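Local coordinates for protein export chaperone SatS (Mycobacterium tuberculosis H37Rv, PDB 6DNM) that acts as a chaperone for the SecA2 protein export pathway, at residues 76-79 and 80-83. Numbering follows the deposited sequence.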
ATOM      1  N   THR A  76       4.669  17.777  10.628  1.00 15.79           N
ATOM      2  CA  THR A  76       4.235  18.403   9.387  1.00 15.60           C
ATOM      3  C   THR A  76       2.776  18.125   9.061  1.00 16.20           C
ATOM      4  O   THR A  76       2.306  18.541   7.996  1.00 17.67           O
ATOM      5  CB  THR A  76       5.120  17.946   8.223  1.00 17.38           C
ATOM      6  OG1 THR A  76       5.348  16.533   8.327  1.00 17.24           O
ATOM      7  CG2 THR A  76       6.444  18.684   8.241  1.00 18.76           C
ATOM      8  N   TYR A  77       2.046  17.428   9.940  1.00 16.02           N
ATOM      9  CA  TYR A  77       0.648  17.157   9.630  1.00 15.17           C
ATOM     10  C   TYR A  77      -0.163  18.447   9.537  1.00 15.89           C
ATOM     11  O   TYR A  77      -1.047  18.575   8.682  1.00 16.05           O
ATOM     12  CB  TYR A  77       0.021  16.185  10.633  1.00 16.07           C
ATOM     13  CG  TYR A  77      -1.391  15.840  10.215  1.00 16.41           C
ATOM     14  CD1 TYR A  77      -1.625  14.929   9.194  1.00 17.65           C
ATOM     15  CD2 TYR A  77      -2.489  16.481  10.793  1.00 17.27           C
ATOM     16  CE1 TYR A  77      -2.910  14.632   8.781  1.00 18.22           C
ATOM     17  CE2 TYR A  77      -3.785  16.188  10.393  1.00 17.95           C
ATOM     18  CZ  TYR A  77      -3.985  15.260   9.378  1.00 17.85           C
ATOM     19  OH  TYR A  77      -5.257  14.946   8.957  1.00 19.05           O
ATOM     20  N   ASP A  78       0.127  19.415  10.396  1.00 17.39           N
ATOM     21  CA  ASP A  78      -0.592  20.686  10.359  1.00 20.76           C
ATOM     22  C   ASP A  78      -0.445  21.388   9.020  1.00 18.74           C
ATOM     23  O   ASP A  78      -1.350  22.063   8.612  1.00 18.51           O
ATOM     24  CB  ASP A  78      -0.197  21.609  11.506  1.00 26.68           C
ATOM     25  CG  ASP A  78      -1.264  22.674  11.797  1.00 34.38           C
ATOM     26  OD1 ASP A  78      -2.340  22.315  12.326  1.00 37.81           O
ATOM     27  OD2 ASP A  78      -1.026  23.852  11.510  1.00 37.06           O
ATOM     28  N   ASP A  79       0.686  21.208   8.348  1.00 19.29           N
ATOM     29  CA  ASP A  79       0.857  21.768   7.009  1.00 18.98           C
ATOM     30  C   ASP A  79      -0.143  21.164   6.030  1.00 16.55           C
ATOM     31  O   ASP A  79      -0.668  21.861   5.155  1.00 15.76           O
ATOM     32  CB  ASP A  79       2.285  21.529   6.511  1.00 22.84           C
ATOM     33  CG  ASP A  79       3.288  22.510   7.094  1.00 29.35           C
ATOM     34  OD1 ASP A  79       2.883  23.451   7.810  1.00 32.33           O
ATOM     35  OD2 ASP A  79       4.495  22.340   6.825  1.00 30.99           O
ATOM     36  N   ILE A  80      -0.405  19.862   6.153  1.00 14.92           N
ATOM     37  CA  ILE A  80      -1.390  19.217   5.289  1.00 14.16           C
ATOM     38  C   ILE A  80      -2.786  19.749   5.576  1.00 14.81           C
ATOM     39  O   ILE A  80      -3.525  20.121   4.656  1.00 15.71           O
ATOM     40  CB  ILE A  80      -1.323  17.687   5.437  1.00 14.92           C
ATOM     41  CG1 ILE A  80       0.055  17.174   5.000  1.00 15.50           C
ATOM     42  CG2 ILE A  80      -2.463  17.032   4.649  1.00 16.33           C
ATOM     43  CD1 ILE A  80       0.345  15.749   5.412  1.00 16.48           C
ATOM     44  N   ARG A  81      -3.167  19.784   6.854  1.00 15.00           N
ATOM     45  CA  ARG A  81      -4.505  20.235   7.219  1.00 15.33           C
ATOM     46  C   ARG A  81      -4.725  21.682   6.806  1.00 16.24           C
ATOM     47  O   ARG A  81      -5.787  22.028   6.271  1.00 16.37           O
ATOM     48  CB  ARG A  81      -4.717  20.056   8.725  1.00 17.32           C
ATOM     49  CG  ARG A  81      -6.078  20.534   9.214  1.00 19.94           C
ATOM     50  CD  ARG A  81      -6.335  20.120  10.651  1.00 24.89           C
ATOM     51  NE  ARG A  81      -5.371  20.718  11.571  1.00 29.71           N
ATOM     52  CZ  ARG A  81      -5.591  21.833  12.259  1.00 33.91           C
ATOM     53  NH1 ARG A  81      -6.741  22.480  12.127  1.00 35.64           N
ATOM     54  NH2 ARG A  81      -4.659  22.304  13.075  1.00 35.00           N
ATOM     55  N   THR A  82      -3.721  22.539   7.030  1.00 16.37           N
ATOM     56  CA  THR A  82      -3.825  23.946   6.652  1.00 17.69           C
ATOM     57  C   THR A  82      -3.910  24.113   5.138  1.00 16.26           C
ATOM     58  O   THR A  82      -4.642  24.976   4.644  1.00 16.29           O
ATOM     59  CB  THR A  82      -2.627  24.725   7.212  1.00 20.50           C
ATOM     60  OG1 THR A  82      -2.575  24.569   8.637  1.00 25.13           O
ATOM     61  CG2 THR A  82      -2.753  26.194   6.890  1.00 23.19           C
ATOM     62  N   ALA A  83      -3.173  23.300   4.382  1.00 15.50           N
ATOM     63  CA  ALA A  83      -3.313  23.350   2.930  1.00 15.01           C
ATOM     64  C   ALA A  83      -4.717  22.935   2.507  1.00 14.76           C
ATOM     65  O   ALA A  83      -5.299  23.531   1.591  1.00 16.27           O
ATOM     66  CB  ALA A  83      -2.257  22.468   2.262  1.00 14.89           C
TER
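Tyr77 and Ile80 meet on the buried side of helix 77-86, where Ile80 CD1 lies 4.3 Å from Tyr77 CD1, approaching the ring obliquely. Arg81 CB comes as near to Tyr77 CE2, diagonally across the ring from CD1 and on the same side of its plane. Leu63 of helix 56-63 packs on Tyr77 and Ile80, while Phe12 and Trp13 of helix 12-16 cover Ile80; the phenol OH is hydrogen-bonded to His69. Ala83, a turn after Ile80, continues this apolar stripe, its side chain also touching Phe12. Main-chain i to i+4 bonds of a regular alpha-helix tie the segments: Arg81 N to Tyr77 O, Thr82 N to Asp78 O at 2.9 Å and Ala83 N to Asp79 O. Asp78 O takes a second hydrogen bond, from Thr82 OG1 at 2.8 Å; hydroxyl and amide reach it from opposite faces of the carbonyl plane. This helical back-bonding to residue i-4 depends on chi1 of -57°, which sets OG1 beside its own N. The polar side is more open. There the Asp78 side chain, its CG anti to the backbone N, leans along the helix toward Arg81, and OD1 forms a salt bridge with Arg81 NH2; their 2.4 Å separation is implausibly short and doubtful. The N-H points poorly at OD1 (122°), and carboxylate and guanidinium planes lie 63° apart, not as a flat two-pronged bridge. Arg81 NE also bridges to Glu66, so two acids share the guanidinium. Asp79 joins through its main chain, its side chain touching Val16 and its OD2 accepting a hydrogen bond from Val5 N.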